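Local coordinates for alcohol dehydrogenase (Escherichia coli, PDB 5VM2), which is a zinc-containing alcohol dehydrogenase family protein of unknown specificity that probably oxidises an alcohol with NAD or NADP as acceptor, at residues N3-I7 and Y321-Q325; L8-M14 and G45-G49; D27-V33 and H127-E133; Q59-H65 and N120-L125; D144-L150 and V311-V315. All coordinates share one frame; numbering follows the deposited sequence.

Contact 1. Residues N3-I7 and Y321-Q325; sequences NSKAI and YRDVQ
The N-terminal beta hairpin of strands 3-10 and 13-19 meets the turn that leads into helix 324-333, and Ser4 and Ala6 touch Tyr321 and Val324 there. The two segments lie more than 300 residues apart in sequence. Ser4 and Ala6 both point their CB toward the turn, as expected for residues two apart on one strand. Lys5, between them, points away and forms a salt bridge with Glu60.

One hydrogen bond crosses the contact. Ser4 OG and Tyr321 OH are 2.9 Å apart, and either hydroxyl could donate. Ser4 OG lies at the edge of the tyrosine ring, near its plane, and is also 3.5 Å from Tyr321 CE2. Tyr321 has CG anti to the backbone N (chi1 168°), which sends the ring out from the turn so that its hydroxyl ends against the strand. Tyr321 OH comes within 3.4 Å of Lys5 C.

The rest is apolar. Ala6 CB packs 4.1 Å from Tyr321 CE1 and 4.2 Å from Val324 CG1, so the methyl group has the ring and the valine branch as neighbours. Tyr321 also meets the ring of His127 edge-to-face.

Both hydroxyls are buried, and their mutual bond gives each a polar partner inside a mainly apolar joint. It holds the end of the tyrosine beside Ser4.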
# COMPACT_ATOMS: atom_id res chain seq x y z
N ASN A 3 19.81 -5.28 18.73
CA ASN A 3 18.80 -4.68 17.87
C ASN A 3 19.02 -3.18 17.78
O ASN A 3 19.78 -2.58 18.54
CB ASN A 3 17.39 -4.99 18.41
CG ASN A 3 16.31 -4.78 17.38
OD1 ASN A 3 16.58 -4.69 16.18
ND2 ASN A 3 15.07 -4.70 17.84
N SER A 4 18.34 -2.57 16.81
CA SER A 4 18.29 -1.12 16.68
C SER A 4 17.01 -0.76 15.94
O SER A 4 16.37 -1.62 15.31
CB SER A 4 19.51 -0.56 15.95
OG SER A 4 19.42 -0.78 14.55
N LYS A 5 16.61 0.50 16.04
CA LYS A 5 15.46 1.00 15.30
C LYS A 5 15.77 2.38 14.74
O LYS A 5 16.51 3.15 15.34
CB LYS A 5 14.18 1.10 16.16
CG LYS A 5 14.05 0.09 17.28
CD LYS A 5 12.89 0.45 18.21
CE LYS A 5 13.21 1.64 19.11
NZ LYS A 5 12.19 1.85 20.17
N ALA A 6 15.17 2.67 13.59
CA ALA A 6 15.19 4.02 13.03
C ALA A 6 14.01 4.79 13.60
O ALA A 6 12.85 4.36 13.48
CB ALA A 6 15.12 3.98 11.51
N ILE A 7 14.29 5.93 14.22
CA ILE A 7 13.29 6.72 14.94
C ILE A 7 13.19 8.09 14.29
O ILE A 7 14.20 8.65 13.85
CB ILE A 7 13.65 6.84 16.44
CG1 ILE A 7 13.20 5.59 17.19
CG2 ILE A 7 13.05 8.08 17.07
CD1 ILE A 7 13.72 4.33 16.61
N TYR A 321 19.95 0.35 5.13
CA TYR A 321 19.28 0.76 6.37
C TYR A 321 20.03 1.89 7.07
O TYR A 321 19.41 2.84 7.55
CB TYR A 321 19.13 -0.46 7.28
CG TYR A 321 18.72 -0.18 8.71
CD1 TYR A 321 17.45 0.30 9.01
CD2 TYR A 321 19.59 -0.44 9.75
CE1 TYR A 321 17.08 0.54 10.33
CE2 TYR A 321 19.23 -0.21 11.06
CZ TYR A 321 17.98 0.28 11.35
OH TYR A 321 17.63 0.51 12.66
N ARG A 322 21.36 1.82 7.12
CA ARG A 322 22.06 2.91 7.80
C ARG A 322 21.95 4.22 7.03
O ARG A 322 22.08 5.29 7.63
CB ARG A 322 23.53 2.55 8.03
CG ARG A 322 24.37 3.69 8.61
CD ARG A 322 25.83 3.28 8.80
NE ARG A 322 26.75 4.37 8.45
CZ ARG A 322 28.06 4.35 8.69
NH1 ARG A 322 28.61 3.30 9.30
NH2 ARG A 322 28.82 5.38 8.34
N ASP A 323 21.57 4.19 5.75
CA ASP A 323 21.32 5.40 4.97
C ASP A 323 19.85 5.83 5.02
O ASP A 323 19.36 6.41 4.05
CB ASP A 323 21.75 5.19 3.52
CG ASP A 323 23.23 4.87 3.40
OD1 ASP A 323 24.04 5.53 4.08
OD2 ASP A 323 23.58 3.96 2.62
N VAL A 324 19.15 5.56 6.13
CA VAL A 324 17.71 5.77 6.11
C VAL A 324 17.37 7.25 5.97
O VAL A 324 16.37 7.62 5.33
CB VAL A 324 17.06 5.16 7.37
CG1 VAL A 324 17.70 5.73 8.63
CG2 VAL A 324 15.56 5.40 7.38
N GLN A 325 18.24 8.15 6.43
CA GLN A 325 17.96 9.58 6.32
C GLN A 325 17.85 10.01 4.87
O GLN A 325 16.87 10.66 4.47
CB GLN A 325 19.05 10.38 7.04
CG GLN A 325 18.84 11.90 7.06
CD GLN A 325 17.49 12.32 7.62
OE1 GLN A 325 16.91 11.64 8.46
NE2 GLN A 325 16.97 13.44 7.14

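Contact 2. Residues L8-M14 and G45-G49; sequences LQVPGTM and GFESG
Gly12 and Phe46 form the polar link between the turn of the N-terminal hairpin and the end of helix 41-48. Gly12 N donates to Phe46 O at 2.7 Å, with an N-H...O angle of 140°. Gly12 belongs to a type II beta turn from Val10 to Thr13, and its positive phi of 92° suits glycine.

The aromatic contacts all involve Phe46. Its CG is anti to the backbone N (chi1 163°), and the ring extends to the turn. Gly12 CA lies over one face in a CH-pi contact, 3.9 Å from the centroid of the Phe46 ring and offset toward the rim. Met14 approaches at the edge. Its bent chain places SD in the ring plane, 5.2 Å from the Phe46 centroid, a Met-aromatic contact. Met14 CG is nearer, 3.7 Å from Phe46 CD1.

Leu8 and Pro11 pack on the helix-end backbone. Leu8 CD1 is 3.5 Å from Phe46 O, while Leu8 CD2 reaches Gly45 O and Gly49 CA. Pro11 CB rests 3.5 Å from Glu47 O. Leu8 CD1 also makes an apolar contact with Phe46 CD1 at 4.1 Å.

Helix 324-333 packs beside this joint. Gln325 OE1 accepts from Met14 N and its NE2 donates to Gly12 O, both hydrogen bonds. Phe328 of the same helix meets the Phe46 ring. Leu8 pairs through its backbone with Ile61.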
# COMPACT_ATOMS: atom_id res chain seq x y z
N LEU A 8 11.97 8.62 14.21
CA LEU A 8 11.76 10.02 13.84
C LEU A 8 12.03 10.87 15.07
O LEU A 8 11.15 11.11 15.90
CB LEU A 8 10.35 10.23 13.31
CG LEU A 8 10.02 11.65 12.85
CD1 LEU A 8 10.67 11.95 11.50
CD2 LEU A 8 8.52 11.87 12.80
N GLN A 9 13.28 11.32 15.20
CA GLN A 9 13.67 12.13 16.35
C GLN A 9 12.91 13.44 16.39
O GLN A 9 12.53 13.93 17.46
CB GLN A 9 15.18 12.37 16.29
CG GLN A 9 15.73 13.31 17.35
CD GLN A 9 17.24 13.40 17.28
OE1 GLN A 9 17.80 14.27 16.62
NE2 GLN A 9 17.91 12.47 17.96
N VAL A 10 12.67 14.03 15.22
CA VAL A 10 11.81 15.20 15.07
C VAL A 10 11.44 15.19 13.59
O VAL A 10 12.20 14.64 12.78
CB VAL A 10 12.51 16.50 15.50
CG1 VAL A 10 13.33 17.09 14.36
CG2 VAL A 10 11.52 17.51 16.05
N PRO A 11 10.30 15.76 13.21
CA PRO A 11 9.90 15.74 11.79
C PRO A 11 11.03 16.20 10.88
O PRO A 11 11.61 17.27 11.06
CB PRO A 11 8.71 16.70 11.75
CG PRO A 11 8.07 16.51 13.09
CD PRO A 11 9.20 16.24 14.07
N GLY A 12 11.35 15.35 9.90
CA GLY A 12 12.43 15.60 8.98
C GLY A 12 13.78 15.03 9.37
O GLY A 12 14.73 15.13 8.59
N THR A 13 13.89 14.41 10.55
CA THR A 13 15.17 13.95 11.08
C THR A 13 15.03 12.54 11.65
O THR A 13 14.40 12.35 12.69
CB THR A 13 15.69 14.91 12.14
OG1 THR A 13 15.77 16.23 11.59
CG2 THR A 13 17.07 14.48 12.63
N MET A 14 15.63 11.57 10.97
CA MET A 14 15.74 10.19 11.42
C MET A 14 17.12 9.95 12.02
O MET A 14 18.11 10.53 11.58
CB MET A 14 15.54 9.22 10.26
CG MET A 14 14.29 9.46 9.43
SD MET A 14 12.80 9.01 10.33
CE MET A 14 13.07 7.25 10.55
N GLY A 45 4.68 10.66 7.45
CA GLY A 45 5.11 10.57 8.83
C GLY A 45 6.47 11.21 9.05
O GLY A 45 6.68 11.91 10.05
N PHE A 46 7.40 10.98 8.12
CA PHE A 46 8.72 11.60 8.22
C PHE A 46 8.63 13.12 8.14
O PHE A 46 9.37 13.82 8.84
CB PHE A 46 9.62 11.03 7.12
CG PHE A 46 10.85 11.84 6.85
CD1 PHE A 46 11.98 11.70 7.65
CD2 PHE A 46 10.91 12.71 5.77
CE1 PHE A 46 13.13 12.44 7.39
CE2 PHE A 46 12.05 13.45 5.50
CZ PHE A 46 13.16 13.31 6.31
N GLU A 47 7.72 13.63 7.31
CA GLU A 47 7.63 15.08 7.12
C GLU A 47 6.87 15.78 8.24
O GLU A 47 7.21 16.91 8.59
CB GLU A 47 6.94 15.38 5.78
CG GLU A 47 7.74 15.02 4.55
CD GLU A 47 7.15 15.62 3.29
OE1 GLU A 47 7.59 16.71 2.88
OE2 GLU A 47 6.23 14.99 2.71
N SER A 48 5.86 15.13 8.81
CA SER A 48 4.95 15.80 9.73
C SER A 48 4.86 15.16 11.11
O SER A 48 4.29 15.78 12.01
CB SER A 48 3.53 15.85 9.13
OG SER A 48 3.54 16.45 7.85
N GLY A 49 5.39 13.96 11.30
CA GLY A 49 5.08 13.19 12.48
C GLY A 49 3.68 12.63 12.37
O GLY A 49 2.89 13.05 11.51

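Contact 3. Residues D27-V33 and H127-E133; sequences DEVLIKV and HYLCHPE
Five backbone hydrogen bonds hold Val29, Ile31 and Val33 to His127, Leu129 and His131, and a sixth joins Glu133 N to Asp27 O. Val29-His131 and Ile31-Leu129 are antiparallel hydrogen-bonded pairs, and Leu30-Cys130 and Lys32-Tyr128 are non-hydrogen-bonded pairs. The bond from Ile31 N to Leu129 O is 3.0 Å and nearly straight at 178°. At the far end, Val33 N comes to His127 O from above the carbonyl plane.

Side chains meet on both faces. On one, the apolar pair Ile31 and Leu129 is packed tightly, with Ile31 CD1 only 3.4 Å from Leu129 CG. Ile31 CG1 (chi1 68°) and Leu129 CG (chi1 63°) both stand between the backbone N and the carbonyl carbon. Val33 CG2 adds an apolar contact of 3.6 Å to Leu129 CD2. On the other face, Leu30 CD1 lies 3.7 Å from Cys130 SG, again apolar. The Lys32 chain runs obliquely across the Tyr128 side chain, and Lys32 CE is 3.3 Å from Tyr128 OH.

A water donates to Glu28 OE1 at 3.0 Å and to Cys130 O. Glu28 OE2 accepts a hydrogen bond from the backbone N of Lys25.

This GroES-like domain ladder takes its register from the backbone bonds. Val29, Ile31, Leu129 and His131 on one face are all buried, and Glu90 O satisfies His131 NE2 there. On the other, Lys32, Tyr128 and Cys130 are partly exposed beside the buried Leu30.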
# COMPACT_ATOMS: atom_id res chain seq x y z
N ASP A 27 1.87 -16.49 21.01
CA ASP A 27 1.22 -16.62 19.71
C ASP A 27 1.92 -15.82 18.62
O ASP A 27 1.35 -15.62 17.55
CB ASP A 27 -0.25 -16.20 19.80
CG ASP A 27 -0.42 -14.70 20.00
OD1 ASP A 27 0.32 -14.13 20.83
OD2 ASP A 27 -1.29 -14.10 19.33
N GLU A 28 3.15 -15.38 18.86
CA GLU A 28 3.86 -14.50 17.95
C GLU A 28 5.09 -15.17 17.37
O GLU A 28 5.62 -16.16 17.90
CB GLU A 28 4.28 -13.21 18.67
CG GLU A 28 3.12 -12.45 19.30
CD GLU A 28 3.56 -11.16 19.97
OE1 GLU A 28 2.73 -10.23 20.06
OE2 GLU A 28 4.72 -11.08 20.43
N VAL A 29 5.55 -14.62 16.24
CA VAL A 29 6.83 -14.98 15.65
C VAL A 29 7.80 -13.83 15.90
O VAL A 29 7.40 -12.67 16.03
CB VAL A 29 6.72 -15.26 14.13
CG1 VAL A 29 5.82 -16.46 13.87
CG2 VAL A 29 6.19 -14.04 13.40
N LEU A 30 9.08 -14.17 15.99
CA LEU A 30 10.15 -13.18 16.00
C LEU A 30 10.86 -13.27 14.66
O LEU A 30 11.42 -14.32 14.31
CB LEU A 30 11.13 -13.42 17.15
CG LEU A 30 12.38 -12.54 17.11
CD1 LEU A 30 12.09 -11.15 17.66
CD2 LEU A 30 13.54 -13.19 17.85
N ILE A 31 10.85 -12.18 13.91
CA ILE A 31 11.33 -12.06 12.54
C ILE A 31 12.58 -11.19 12.50
O ILE A 31 12.70 -10.22 13.27
CB ILE A 31 10.24 -11.51 11.60
CG1 ILE A 31 9.92 -10.05 11.92
CG2 ILE A 31 8.97 -12.36 11.69
CD1 ILE A 31 10.98 -9.09 11.47
N LYS A 32 13.58 -11.54 11.71
CA LYS A 32 14.67 -10.63 11.38
C LYS A 32 14.27 -9.88 10.11
O LYS A 32 14.17 -10.48 9.04
CB LYS A 32 15.97 -11.39 11.19
CG LYS A 32 17.21 -10.52 11.12
CD LYS A 32 18.48 -11.37 11.15
CE LYS A 32 19.70 -10.53 11.45
NZ LYS A 32 19.93 -9.48 10.42
N VAL A 33 14.02 -8.57 10.24
CA VAL A 33 13.56 -7.78 9.11
C VAL A 33 14.66 -7.70 8.06
O VAL A 33 15.83 -7.45 8.39
CB VAL A 33 13.12 -6.38 9.55
CG1 VAL A 33 12.31 -5.71 8.46
CG2 VAL A 33 12.31 -6.46 10.83
N HIS A 127 15.89 -4.18 13.21
CA HIS A 127 16.46 -5.47 12.85
C HIS A 127 15.56 -6.62 13.26
O HIS A 127 15.52 -7.64 12.57
CB HIS A 127 17.85 -5.64 13.46
CG HIS A 127 18.91 -4.81 12.79
ND1 HIS A 127 19.38 -5.08 11.52
CD2 HIS A 127 19.60 -3.73 13.22
CE1 HIS A 127 20.30 -4.20 11.20
NE2 HIS A 127 20.45 -3.36 12.21
N TYR A 128 14.84 -6.48 14.37
CA TYR A 128 14.04 -7.56 14.94
C TYR A 128 12.70 -7.01 15.40
O TYR A 128 12.65 -5.96 16.05
CB TYR A 128 14.75 -8.22 16.12
CG TYR A 128 16.03 -8.95 15.75
CD1 TYR A 128 16.00 -10.27 15.34
CD2 TYR A 128 17.26 -8.31 15.81
CE1 TYR A 128 17.17 -10.94 14.99
CE2 TYR A 128 18.43 -8.97 15.47
CZ TYR A 128 18.38 -10.28 15.06
OH TYR A 128 19.53 -10.95 14.72
N LEU A 129 11.63 -7.72 15.06
CA LEU A 129 10.30 -7.36 15.55
C LEU A 129 9.47 -8.62 15.74
O LEU A 129 9.77 -9.68 15.19
CB LEU A 129 9.59 -6.38 14.60
CG LEU A 129 9.23 -6.77 13.16
CD1 LEU A 129 7.92 -7.56 13.09
CD2 LEU A 129 9.13 -5.53 12.29
N CYS A 130 8.41 -8.48 16.54
CA CYS A 130 7.48 -9.56 16.81
C CYS A 130 6.13 -9.26 16.18
O CYS A 130 5.70 -8.10 16.14
CB CYS A 130 7.32 -9.78 18.31
SG CYS A 130 8.83 -10.33 19.12
N HIS A 131 5.46 -10.30 15.69
CA HIS A 131 4.17 -10.13 15.05
C HIS A 131 3.31 -11.35 15.36
O HIS A 131 3.85 -12.46 15.46
CB HIS A 131 4.30 -9.95 13.53
CG HIS A 131 3.15 -9.21 12.92
ND1 HIS A 131 2.80 -7.93 13.31
CD2 HIS A 131 2.28 -9.56 11.95
CE1 HIS A 131 1.75 -7.53 12.60
NE2 HIS A 131 1.42 -8.50 11.77
N PRO A 132 2.00 -11.17 15.52
CA PRO A 132 1.13 -12.33 15.73
C PRO A 132 1.19 -13.28 14.54
O PRO A 132 1.18 -12.87 13.38
CB PRO A 132 -0.27 -11.72 15.87
CG PRO A 132 -0.04 -10.27 16.18
CD PRO A 132 1.25 -9.90 15.52
N GLU A 133 1.27 -14.58 14.85
CA GLU A 133 1.28 -15.60 13.81
C GLU A 133 0.07 -15.49 12.90
O GLU A 133 0.16 -15.82 11.71
CB GLU A 133 1.35 -16.99 14.47
CG GLU A 133 0.58 -18.09 13.77
CD GLU A 133 0.29 -19.26 14.70
OE1 GLU A 133 0.04 -19.03 15.90
OE2 GLU A 133 0.31 -20.42 14.23
O HOH W 1 2.97 -8.08 17.94

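Contact 4. Residues Q59-H65 and N120-L125; sequences QEIGLGH and NYRGAL. With MG (magnesium ion), chain C.
The loop that carries His65 to the magnesium site runs against the loop 120-125, and its glycines lie close to Gly123 and Ala124. His65 NE2 binds the magnesium ion at 2.4 Å. A water is a further ligand, 1.9 Å from the magnesium ion, in the plane of the His65 ring at its edge. Glu66 and Glu152 are the other protein ligands. Asp42 makes a weak hydrogen bond to His65 ND1.

Three backbone hydrogen bonds join the loops. Gly62 N donates to Tyr121 O at 2.9 Å. Leu125 N donates to Leu63 O at 3.2 Å. Ala124 N reaches Gly64 O at 2.9 Å, coming from above the carbonyl plane.

Neither segment is a regular strand; both belong to the GroES-like domain. A histidine and a neighbouring glutamate binding a metal here are consistent with the catalytic-zinc position of this family, occupied by magnesium in this structure. Gly62 and Gly123 have their CA atoms 3.9 Å apart; lacking side chains, they let the two backbones come this close.

Side chains close the two ends. Leu125 lays CB, CG and CD1 against Leu63 O, with CG at 3.3 Å. Gln59 slants over toward Tyr121, its CG 3.8 Å from Tyr121 CD1 and its amide plane turned 43° from the ring. Gln59 NE2 is held by its neighbour Glu60 O, and Tyr121 OH bonds to Ile52 O.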
# COMPACT_ATOMS: atom_id res chain seq x y z
N GLN A 59 8.40 9.90 23.37
CA GLN A 59 8.17 8.59 22.77
C GLN A 59 9.09 8.39 21.57
O GLN A 59 9.34 9.31 20.80
CB GLN A 59 6.70 8.47 22.36
CG GLN A 59 6.42 7.41 21.31
CD GLN A 59 6.35 6.02 21.90
OE1 GLN A 59 5.71 5.80 22.94
NE2 GLN A 59 7.01 5.06 21.25
N GLU A 60 9.61 7.17 21.44
CA GLU A 60 10.45 6.81 20.30
C GLU A 60 9.54 6.44 19.14
O GLU A 60 8.91 5.37 19.14
CB GLU A 60 11.39 5.67 20.68
CG GLU A 60 12.39 6.07 21.77
CD GLU A 60 13.24 4.91 22.25
OE1 GLU A 60 13.01 3.77 21.81
OE2 GLU A 60 14.14 5.15 23.09
N ILE A 61 9.46 7.32 18.15
CA ILE A 61 8.49 7.21 17.06
C ILE A 61 9.11 6.39 15.94
O ILE A 61 9.97 6.88 15.20
CB ILE A 61 8.04 8.59 16.57
CG1 ILE A 61 7.40 9.38 17.71
CG2 ILE A 61 7.09 8.45 15.40
CD1 ILE A 61 7.14 10.82 17.37
N GLY A 62 8.66 5.14 15.79
CA GLY A 62 9.12 4.31 14.70
C GLY A 62 8.37 4.60 13.40
O GLY A 62 7.32 5.24 13.37
N LEU A 63 8.94 4.11 12.30
CA LEU A 63 8.35 4.29 10.99
C LEU A 63 8.51 3.01 10.18
O LEU A 63 9.44 2.23 10.41
CB LEU A 63 8.98 5.47 10.23
CG LEU A 63 8.58 6.87 10.69
CD1 LEU A 63 9.29 7.92 9.85
CD2 LEU A 63 7.07 7.06 10.64
N GLY A 64 7.60 2.82 9.24
CA GLY A 64 7.62 1.65 8.39
C GLY A 64 6.52 0.66 8.71
O GLY A 64 6.29 0.33 9.88
N HIS A 65 5.83 0.17 7.68
CA HIS A 65 4.80 -0.84 7.87
C HIS A 65 4.81 -1.96 6.84
O HIS A 65 4.29 -3.04 7.14
CB HIS A 65 3.40 -0.19 7.89
CG HIS A 65 2.99 0.42 6.59
ND1 HIS A 65 3.27 1.73 6.25
CD2 HIS A 65 2.29 -0.09 5.54
CE1 HIS A 65 2.78 1.99 5.06
NE2 HIS A 65 2.18 0.91 4.61
N ASN A 120 1.12 2.79 19.64
CA ASN A 120 2.41 2.20 19.96
C ASN A 120 3.55 2.69 19.09
O ASN A 120 4.68 2.83 19.58
CB ASN A 120 2.30 0.67 19.85
CG ASN A 120 1.05 0.13 20.53
OD1 ASN A 120 0.71 0.54 21.64
ND2 ASN A 120 0.36 -0.79 19.86
N TYR A 121 3.31 3.14 17.86
CA TYR A 121 4.33 3.72 16.99
C TYR A 121 5.50 2.75 16.76
O TYR A 121 6.65 3.18 16.61
CB TYR A 121 4.85 5.05 17.53
CG TYR A 121 3.77 6.04 17.89
CD1 TYR A 121 3.41 6.26 19.21
CD2 TYR A 121 3.10 6.76 16.90
CE1 TYR A 121 2.42 7.17 19.55
CE2 TYR A 121 2.11 7.67 17.23
CZ TYR A 121 1.78 7.88 18.55
OH TYR A 121 0.79 8.78 18.88
N ARG A 122 5.21 1.45 16.74
CA ARG A 122 6.23 0.45 16.42
C ARG A 122 6.52 0.48 14.93
O ARG A 122 5.64 0.21 14.12
CB ARG A 122 5.75 -0.94 16.83
CG ARG A 122 5.49 -1.16 18.30
CD ARG A 122 4.75 -2.48 18.52
NE ARG A 122 5.40 -3.61 17.85
CZ ARG A 122 5.02 -4.13 16.69
NH1 ARG A 122 3.98 -3.62 16.04
NH2 ARG A 122 5.68 -5.16 16.16
N GLY A 123 7.77 0.78 14.57
CA GLY A 123 8.15 0.84 13.17
C GLY A 123 8.74 -0.47 12.67
O GLY A 123 9.35 -1.22 13.42
N ALA A 124 8.55 -0.72 11.37
CA ALA A 124 9.17 -1.88 10.75
C ALA A 124 10.66 -1.67 10.53
O ALA A 124 11.39 -2.65 10.33
CB ALA A 124 8.49 -2.19 9.42
N LEU A 125 11.13 -0.43 10.56
CA LEU A 125 12.55 -0.11 10.41
C LEU A 125 13.28 -0.49 11.70
O LEU A 125 13.52 0.33 12.59
CB LEU A 125 12.74 1.36 10.07
CG LEU A 125 12.22 1.75 8.69
CD1 LEU A 125 12.18 3.27 8.52
CD2 LEU A 125 13.08 1.12 7.61
MG MG C . 1.75 0.31 2.37
O HOH W 2 11.41 2.24 13.58
O HOH W 3 0.49 1.22 1.26

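Contact 5. Residues D144-L150 and V311-V315; sequences DTMEGTL and VKSMV
Lys312 leaves its backbone with CG anti to N (chi1 168°) and then bends at chi3 and chi4, which curls its amine back to Asp144 at the start of helix 145-163. Asp144 holds CG between its backbone N and carbonyl carbon (chi1 57°), which turns the carboxylate back over the first turn. There Asp144 OD1 accepts from Glu147 N at 2.8 Å and caps the helix. In return Asp144 N donates to Glu147 OE2 at 3.2 Å. The two residues form a capping box. Lys312 NZ donates to the syn lone pair of Asp144 OD2 at 3.0 Å, in a salt bridge.

The Glu147 chain passes the lysine at an angle without a salt bridge, its CD 3.9 Å from Lys312 CE. A water donates to Glu147 OE1 and accepts from Lys312 N, joining the two segments again.

Below this polar end the contact is apolar. Leu150 CB meets Val311 CB at 3.9 Å. Leu150 CD1 also reaches Val315 CG2 at 3.6 Å. Met146 has its methyl turned in by the bend at chi3, and its CE touches both Val315 CG2 and Lys312 NZ. Beyond Val311, Met183 of helix 179-190 continues the packing, and Val342 of strand 340-344 touches Leu150 and Val315.

The carboxylates of Asp144 and Glu147 sit at a helix N terminus with a lysine close by. Both the helix end and the amine would probably favour their charged forms. The salt bridge ties the N-cap of the helix to the segment leading into strand 315-320.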
# COMPACT_ATOMS: atom_id res chain seq x y z
N ASP A 144 11.07 -13.68 -3.05
CA ASP A 144 12.08 -13.24 -2.09
C ASP A 144 11.46 -12.25 -1.10
O ASP A 144 10.30 -11.85 -1.22
CB ASP A 144 13.29 -12.65 -2.80
CG ASP A 144 12.94 -11.49 -3.72
OD1 ASP A 144 12.35 -10.50 -3.24
OD2 ASP A 144 13.28 -11.56 -4.92
N THR A 145 12.25 -11.85 -0.11
CA THR A 145 11.71 -11.01 0.95
C THR A 145 11.45 -9.58 0.50
O THR A 145 10.65 -8.88 1.13
CB THR A 145 12.64 -11.03 2.17
OG1 THR A 145 13.98 -10.79 1.74
CG2 THR A 145 12.55 -12.37 2.87
N MET A 146 12.10 -9.12 -0.57
CA MET A 146 11.73 -7.82 -1.12
C MET A 146 10.37 -7.87 -1.79
O MET A 146 9.58 -6.93 -1.65
CB MET A 146 12.78 -7.32 -2.11
CG MET A 146 12.51 -5.90 -2.55
SD MET A 146 13.60 -5.32 -3.85
CE MET A 146 13.01 -6.28 -5.24
N GLU A 147 10.08 -8.94 -2.52
CA GLU A 147 8.73 -9.12 -3.06
C GLU A 147 7.71 -9.28 -1.93
O GLU A 147 6.61 -8.74 -2.00
CB GLU A 147 8.68 -10.33 -3.99
CG GLU A 147 9.37 -10.12 -5.34
CD GLU A 147 9.40 -11.40 -6.17
OE1 GLU A 147 8.68 -11.47 -7.19
OE2 GLU A 147 10.14 -12.33 -5.80
N GLY A 148 8.08 -10.04 -0.89
CA GLY A 148 7.18 -10.19 0.25
C GLY A 148 6.84 -8.86 0.89
O GLY A 148 5.73 -8.65 1.37
N THR A 149 7.81 -7.94 0.91
CA THR A 149 7.55 -6.60 1.43
C THR A 149 6.51 -5.88 0.60
O THR A 149 5.64 -5.18 1.14
CB THR A 149 8.86 -5.81 1.46
OG1 THR A 149 9.81 -6.49 2.30
CG2 THR A 149 8.63 -4.41 2.00
N LEU A 150 6.56 -6.05 -0.72
CA LEU A 150 5.64 -5.30 -1.57
C LEU A 150 4.27 -5.95 -1.69
O LEU A 150 3.38 -5.37 -2.31
CB LEU A 150 6.25 -5.11 -2.95
CG LEU A 150 7.68 -4.60 -2.88
CD1 LEU A 150 8.46 -5.03 -4.11
CD2 LEU A 150 7.70 -3.09 -2.72
N VAL A 311 5.68 -7.14 -8.91
CA VAL A 311 6.07 -6.10 -7.97
C VAL A 311 7.57 -5.81 -8.00
O VAL A 311 7.98 -4.71 -7.60
CB VAL A 311 5.63 -6.44 -6.53
CG1 VAL A 311 4.12 -6.46 -6.43
CG2 VAL A 311 6.22 -7.77 -6.07
N LYS A 312 8.40 -6.75 -8.47
CA LYS A 312 9.84 -6.54 -8.51
C LYS A 312 10.20 -5.43 -9.49
O LYS A 312 11.09 -4.61 -9.21
CB LYS A 312 10.55 -7.84 -8.88
CG LYS A 312 12.02 -7.69 -9.23
CD LYS A 312 12.67 -9.05 -9.44
CE LYS A 312 12.42 -9.97 -8.26
NZ LYS A 312 12.92 -9.40 -6.97
N SER A 313 9.53 -5.39 -10.64
CA SER A 313 9.81 -4.36 -11.64
C SER A 313 9.47 -2.96 -11.15
O SER A 313 9.90 -1.98 -11.76
CB SER A 313 9.05 -4.66 -12.93
OG SER A 313 9.56 -5.81 -13.58
N MET A 314 8.69 -2.83 -10.08
CA MET A 314 8.31 -1.50 -9.62
C MET A 314 9.38 -0.85 -8.76
O MET A 314 9.41 0.38 -8.66
CB MET A 314 6.98 -1.58 -8.86
CG MET A 314 5.87 -2.17 -9.71
SD MET A 314 4.30 -2.31 -8.83
CE MET A 314 4.13 -0.63 -8.22
N VAL A 315 10.27 -1.64 -8.16
CA VAL A 315 11.30 -1.09 -7.28
C VAL A 315 12.31 -0.32 -8.12
O VAL A 315 13.04 -0.90 -8.92
CB VAL A 315 11.99 -2.20 -6.47
CG1 VAL A 315 13.04 -1.60 -5.55
CG2 VAL A 315 10.96 -2.96 -5.66
O HOH W 4 7.45 -9.57 -8.74

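From the N terminus, strand 3-10 enters contact 1, which closes the longest loop, reaching the turn at 321-325. The other four contacts lie within that loop. Contact 2 follows at once, joining the hairpin to helix 41-48, and meets contact 1 through Gln325. Contact 3 starts between the segments of contact 2, so these two cross. It pairs two strands of the GroES-like domain and encloses contact 4, which touches contacts 1, 2 and 3. Contact 5 comes after all of these have closed except contact 1. It touches none of the others and ties the start of helix 145-163 to the segment before strand 315-320, leaving the Rossmann-type sheet strands in the loop between.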